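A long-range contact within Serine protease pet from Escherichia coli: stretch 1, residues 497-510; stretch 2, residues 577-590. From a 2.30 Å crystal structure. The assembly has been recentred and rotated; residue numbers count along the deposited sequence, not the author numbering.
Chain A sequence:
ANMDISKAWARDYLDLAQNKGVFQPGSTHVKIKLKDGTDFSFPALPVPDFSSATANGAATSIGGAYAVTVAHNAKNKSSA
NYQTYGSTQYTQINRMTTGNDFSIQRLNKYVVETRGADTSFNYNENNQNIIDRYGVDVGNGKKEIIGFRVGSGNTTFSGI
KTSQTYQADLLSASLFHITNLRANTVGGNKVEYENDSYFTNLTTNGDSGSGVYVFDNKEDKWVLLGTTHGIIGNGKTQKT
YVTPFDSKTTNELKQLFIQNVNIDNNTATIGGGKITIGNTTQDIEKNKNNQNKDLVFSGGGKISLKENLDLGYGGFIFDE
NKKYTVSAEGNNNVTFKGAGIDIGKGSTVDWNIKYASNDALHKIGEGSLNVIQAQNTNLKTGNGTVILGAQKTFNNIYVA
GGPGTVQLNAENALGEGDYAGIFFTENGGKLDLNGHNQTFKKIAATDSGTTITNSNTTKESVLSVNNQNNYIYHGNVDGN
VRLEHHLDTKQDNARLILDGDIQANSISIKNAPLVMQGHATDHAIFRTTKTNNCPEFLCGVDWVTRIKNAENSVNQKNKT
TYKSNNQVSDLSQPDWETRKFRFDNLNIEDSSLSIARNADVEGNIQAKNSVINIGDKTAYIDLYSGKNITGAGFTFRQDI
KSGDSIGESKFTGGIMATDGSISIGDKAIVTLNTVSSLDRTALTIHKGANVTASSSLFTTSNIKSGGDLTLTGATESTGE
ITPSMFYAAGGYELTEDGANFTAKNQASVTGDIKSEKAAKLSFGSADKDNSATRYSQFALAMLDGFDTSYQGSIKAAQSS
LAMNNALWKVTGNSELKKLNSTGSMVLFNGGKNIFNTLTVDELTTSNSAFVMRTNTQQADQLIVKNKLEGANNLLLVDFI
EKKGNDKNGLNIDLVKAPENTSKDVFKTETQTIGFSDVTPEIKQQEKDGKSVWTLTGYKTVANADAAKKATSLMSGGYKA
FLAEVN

Stretch 1 497-510: ILDGDIQANSISIK
Stretch 2 (577-590) ETRKFRFDNLNIED

The apolar centre gathers side chains from two parallel strand pairs, one before and one after a corner in each chain. Ile507 (chi1 m, chi2 t) sits beside Leu586 (t, t), with CG2 of Ile507 4.1 Å from CG of Leu586, and CD1 of Ile507 lies 4.0 Å from CD2 of Phe583 (chi1 p). One rung on, Ile509 (m, m) puts CB 3.6 Å from CG2 of Ile588, whose chi1 of 6° is nearly eclipsed. On the earlier strands Ile502 (m, m) places CG1 3.7 Å from CD2 of Phe581 (chi1 m, chi2 81°), and Leu498, from the preceding strand, brings CB within 3.8 Å of Phe581 CE2.

The register behind this packing is simple: Ile502 pairs with Phe581, Gln503 with Arg582, Ile507 with Leu586, Ser508 with Asn587, Ile509 with Ile588 and Lys510 with Glu589, at CA-CA spacings of 4.6 to 4.9 Å. Strand axes diverge by only 11° before the corners and 5° after them. Within the strands phi/psi stays extended; the corners at Asn505 and Asp584 take -55/-50 and -66/-47, Asp499 -103/-10 and Asp590 50/40.

Ile502, Ile507 and Ile509 each bond through both N and O: Ile502 N to Lys580 O (2.8 Å), Arg582 N to Ile502 O (2.9 Å), Ile507 N to Asn585 O (2.8 Å), Asn587 N to Ile507 O (2.8 Å), Ile509 N to Asn587 O (2.7 Å), Glu589 N to Ile509 O (2.8 Å). Ala504 bonds across through N alone, to Arg582 O (3.1 Å); past it Asn505 O, not Ala504 O, accepts Asp584 N (3.0 Å).

Polar side chains finish the edge. Asp501 (m) extends the run of hydrogen bonds, its OD1 taking Lys580 N at 2.6 Å, while Arg579 (m, m, t) sends NE to Asp499 O at 2.7 Å. On the face opposite Ile509 and Ile588, Lys510 NZ and Glu589 OE1 stand 4.2 Å apart, beyond a salt bridge.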

# COMPACT_ATOMS: atom_id res chain seq x y z
N ILE A 497 10.95 2.98 8.04
CA ILE A 497 9.89 3.31 7.11
C ILE A 497 9.36 2.06 6.41
O ILE A 497 10.11 1.36 5.75
CB ILE A 497 10.39 4.32 6.06
CG1 ILE A 497 10.92 5.57 6.78
CG2 ILE A 497 9.28 4.67 5.08
CD1 ILE A 497 12.10 6.22 6.08
N LEU A 498 8.08 1.76 6.58
CA LEU A 498 7.49 0.58 5.95
C LEU A 498 6.69 1.02 4.73
O LEU A 498 5.75 1.84 4.86
CB LEU A 498 6.60 -0.18 6.93
CG LEU A 498 7.22 -1.10 8.01
CD1 LEU A 498 8.77 -1.18 7.98
CD2 LEU A 498 6.71 -0.75 9.39
N ASP A 499 7.10 0.49 3.57
CA ASP A 499 6.60 0.79 2.21
C ASP A 499 5.67 -0.27 1.66
O ASP A 499 5.12 -0.11 0.55
CB ASP A 499 7.77 0.88 1.21
CG ASP A 499 7.87 2.22 0.57
OD1 ASP A 499 7.10 3.09 1.00
OD2 ASP A 499 8.71 2.41 -0.32
N GLY A 500 5.62 -1.40 2.36
CA GLY A 500 4.85 -2.54 1.90
C GLY A 500 3.68 -2.82 2.82
O GLY A 500 3.38 -2.02 3.70
N ASP A 501 3.03 -3.96 2.62
CA ASP A 501 1.91 -4.34 3.46
C ASP A 501 2.39 -5.02 4.74
O ASP A 501 3.25 -5.91 4.71
CB ASP A 501 0.96 -5.27 2.69
CG ASP A 501 0.33 -4.58 1.52
OD1 ASP A 501 -0.29 -3.52 1.74
OD2 ASP A 501 0.46 -5.09 0.39
N ILE A 502 1.81 -4.60 5.85
CA ILE A 502 2.16 -5.10 7.16
C ILE A 502 0.94 -5.66 7.88
O ILE A 502 0.01 -4.92 8.23
CB ILE A 502 2.77 -4.01 8.05
CG1 ILE A 502 4.01 -3.43 7.39
CG2 ILE A 502 3.14 -4.61 9.40
CD1 ILE A 502 5.23 -4.40 7.44
N GLN A 503 0.96 -6.97 8.09
CA GLN A 503 -0.05 -7.67 8.87
C GLN A 503 0.66 -8.33 10.04
O GLN A 503 1.44 -9.26 9.84
CB GLN A 503 -0.78 -8.72 8.01
CG GLN A 503 -1.68 -9.66 8.78
CD GLN A 503 -2.85 -8.94 9.42
OE1 GLN A 503 -3.69 -8.36 8.72
NE2 GLN A 503 -2.90 -8.95 10.76
N ALA A 504 0.42 -7.83 11.24
CA ALA A 504 1.16 -8.29 12.40
C ALA A 504 0.27 -8.40 13.64
O ALA A 504 -0.68 -7.63 13.80
CB ALA A 504 2.33 -7.35 12.68
N ASN A 505 0.58 -9.36 14.51
CA ASN A 505 -0.14 -9.46 15.78
C ASN A 505 -0.05 -8.13 16.50
O ASN A 505 -1.06 -7.58 16.91
CB ASN A 505 0.43 -10.58 16.65
CG ASN A 505 0.51 -11.91 15.93
OD1 ASN A 505 -0.35 -12.24 15.12
ND2 ASN A 505 1.55 -12.68 16.22
N SER A 506 1.16 -7.61 16.61
CA SER A 506 1.36 -6.35 17.30
C SER A 506 2.65 -5.72 16.84
O SER A 506 3.46 -6.36 16.16
CB SER A 506 1.39 -6.54 18.83
OG SER A 506 2.52 -7.28 19.24
N ILE A 507 2.83 -4.46 17.20
CA ILE A 507 4.01 -3.71 16.79
C ILE A 507 4.46 -2.88 17.98
O ILE A 507 3.65 -2.22 18.62
CB ILE A 507 3.74 -2.78 15.59
CG1 ILE A 507 3.43 -3.59 14.32
CG2 ILE A 507 4.93 -1.88 15.34
CD1 ILE A 507 2.95 -2.71 13.14
N SER A 508 5.75 -2.93 18.28
CA SER A 508 6.26 -2.19 19.42
C SER A 508 7.46 -1.34 19.02
O SER A 508 8.39 -1.82 18.38
CB SER A 508 6.61 -3.14 20.55
OG SER A 508 7.72 -2.64 21.27
N ILE A 509 7.41 -0.08 19.43
CA ILE A 509 8.36 0.95 19.05
C ILE A 509 8.90 1.65 20.27
O ILE A 509 8.14 2.24 21.02
CB ILE A 509 7.70 2.00 18.18
CG1 ILE A 509 6.75 1.36 17.17
CG2 ILE A 509 8.75 2.85 17.52
CD1 ILE A 509 7.47 0.66 16.07
N LYS A 510 10.21 1.62 20.45
CA LYS A 510 10.83 2.29 21.59
C LYS A 510 12.04 3.06 21.12
O LYS A 510 12.92 2.49 20.46
CB LYS A 510 11.21 1.28 22.67
CG LYS A 510 10.02 0.56 23.28
CD LYS A 510 10.45 -0.59 24.18
CE LYS A 510 9.35 -1.64 24.24
NZ LYS A 510 9.11 -2.16 25.61
N GLU A 577 1.15 3.32 -4.74
CA GLU A 577 0.51 2.13 -4.23
C GLU A 577 0.09 2.29 -2.77
O GLU A 577 0.90 2.63 -1.91
CB GLU A 577 1.43 0.92 -4.40
CG GLU A 577 1.42 0.35 -5.82
CD GLU A 577 2.80 0.08 -6.36
OE1 GLU A 577 3.70 -0.20 -5.55
OE2 GLU A 577 2.99 0.17 -7.59
N THR A 578 -1.18 2.05 -2.51
CA THR A 578 -1.71 2.10 -1.15
C THR A 578 -1.37 0.81 -0.43
O THR A 578 -1.49 -0.28 -1.00
CB THR A 578 -3.22 2.32 -1.18
OG1 THR A 578 -3.48 3.55 -1.85
CG2 THR A 578 -3.80 2.39 0.24
N ARG A 579 -0.94 0.94 0.82
CA ARG A 579 -0.45 -0.20 1.57
C ARG A 579 -1.31 -0.41 2.80
O ARG A 579 -1.82 0.56 3.36
CB ARG A 579 1.02 0.00 1.97
CG ARG A 579 1.95 0.16 0.79
CD ARG A 579 1.93 -1.10 -0.08
NE ARG A 579 3.12 -1.21 -0.90
CZ ARG A 579 3.15 -1.84 -2.08
NH1 ARG A 579 2.05 -2.41 -2.54
NH2 ARG A 579 4.28 -1.90 -2.79
N LYS A 580 -1.50 -1.67 3.20
CA LYS A 580 -2.32 -1.99 4.35
C LYS A 580 -1.45 -2.25 5.59
O LYS A 580 -0.48 -3.00 5.55
CB LYS A 580 -3.22 -3.19 4.08
CG LYS A 580 -4.18 -3.02 2.92
CD LYS A 580 -5.42 -2.25 3.31
CE LYS A 580 -6.47 -2.28 2.19
NZ LYS A 580 -6.86 -3.68 1.83
N PHE A 581 -1.79 -1.60 6.68
CA PHE A 581 -1.14 -1.84 7.94
C PHE A 581 -2.25 -2.21 8.92
O PHE A 581 -3.16 -1.39 9.23
CB PHE A 581 -0.35 -0.61 8.40
CG PHE A 581 0.58 -0.05 7.35
CD1 PHE A 581 0.10 0.79 6.34
CD2 PHE A 581 1.94 -0.35 7.37
CE1 PHE A 581 0.96 1.30 5.37
CE2 PHE A 581 2.81 0.17 6.40
CZ PHE A 581 2.30 0.99 5.40
N ARG A 582 -2.20 -3.48 9.32
CA ARG A 582 -3.15 -4.08 10.24
C ARG A 582 -2.40 -4.66 11.42
O ARG A 582 -1.36 -5.33 11.25
CB ARG A 582 -3.96 -5.18 9.55
CG ARG A 582 -4.84 -4.72 8.37
CD ARG A 582 -5.93 -3.76 8.85
NE ARG A 582 -6.82 -3.27 7.79
CZ ARG A 582 -6.59 -2.19 7.04
NH1 ARG A 582 -5.47 -1.48 7.20
NH2 ARG A 582 -7.47 -1.82 6.12
N PHE A 583 -2.92 -4.41 12.62
CA PHE A 583 -2.31 -4.93 13.84
C PHE A 583 -3.27 -4.84 15.01
O PHE A 583 -4.08 -3.93 15.07
CB PHE A 583 -1.03 -4.17 14.16
CG PHE A 583 -1.22 -2.68 14.19
CD1 PHE A 583 -1.70 -2.06 15.33
CD2 PHE A 583 -0.92 -1.91 13.08
CE1 PHE A 583 -1.90 -0.68 15.35
CE2 PHE A 583 -1.09 -0.56 13.09
CZ PHE A 583 -1.59 0.07 14.24
N ASP A 584 -3.19 -5.78 15.94
CA ASP A 584 -4.04 -5.70 17.12
C ASP A 584 -3.64 -4.48 17.93
O ASP A 584 -4.50 -3.68 18.32
CB ASP A 584 -3.94 -6.96 17.96
CG ASP A 584 -4.52 -8.15 17.26
OD1 ASP A 584 -5.51 -7.94 16.52
OD2 ASP A 584 -4.00 -9.28 17.42
N ASN A 585 -2.34 -4.32 18.13
CA ASN A 585 -1.84 -3.21 18.91
C ASN A 585 -0.50 -2.67 18.45
O ASN A 585 0.42 -3.43 18.13
CB ASN A 585 -1.73 -3.63 20.39
CG ASN A 585 -3.08 -3.97 20.99
OD1 ASN A 585 -3.84 -3.09 21.38
ND2 ASN A 585 -3.38 -5.26 21.08
N LEU A 586 -0.40 -1.36 18.38
CA LEU A 586 0.89 -0.69 18.29
C LEU A 586 1.20 -0.01 19.63
O LEU A 586 0.40 0.80 20.13
CB LEU A 586 0.89 0.35 17.17
CG LEU A 586 2.27 0.83 16.75
CD1 LEU A 586 2.28 1.23 15.29
CD2 LEU A 586 2.74 1.97 17.59
N ASN A 587 2.36 -0.32 20.19
CA ASN A 587 2.87 0.43 21.33
C ASN A 587 4.07 1.31 20.94
O ASN A 587 5.02 0.83 20.31
CB ASN A 587 3.26 -0.52 22.46
CG ASN A 587 3.82 0.22 23.68
OD1 ASN A 587 3.09 0.93 24.39
ND2 ASN A 587 5.12 0.06 23.93
N ILE A 588 4.02 2.60 21.30
CA ILE A 588 5.14 3.52 21.10
C ILE A 588 5.60 4.11 22.41
O ILE A 588 4.79 4.58 23.19
CB ILE A 588 4.81 4.75 20.22
CG1 ILE A 588 3.32 4.80 19.86
CG2 ILE A 588 5.77 4.92 19.04
CD1 ILE A 588 3.02 5.93 18.90
N GLU A 589 6.91 4.14 22.62
CA GLU A 589 7.46 4.83 23.77
C GLU A 589 8.53 5.82 23.32
O GLU A 589 9.41 5.48 22.54
CB GLU A 589 8.01 3.81 24.78
CG GLU A 589 6.94 2.81 25.19
CD GLU A 589 7.30 1.95 26.38
OE1 GLU A 589 8.49 1.85 26.76
OE2 GLU A 589 6.35 1.38 26.95
N ASP A 590 8.40 7.06 23.78
CA ASP A 590 9.41 8.10 23.56
C ASP A 590 9.90 8.28 22.11
O ASP A 590 11.09 8.52 21.87
CB ASP A 590 10.59 7.81 24.47
CG ASP A 590 10.15 7.59 25.92
OD1 ASP A 590 9.90 8.59 26.64
OD2 ASP A 590 10.03 6.41 26.32
O HOH W 1 7.11 -1.50 -1.51
O HOH W 2 -3.51 -11.69 16.45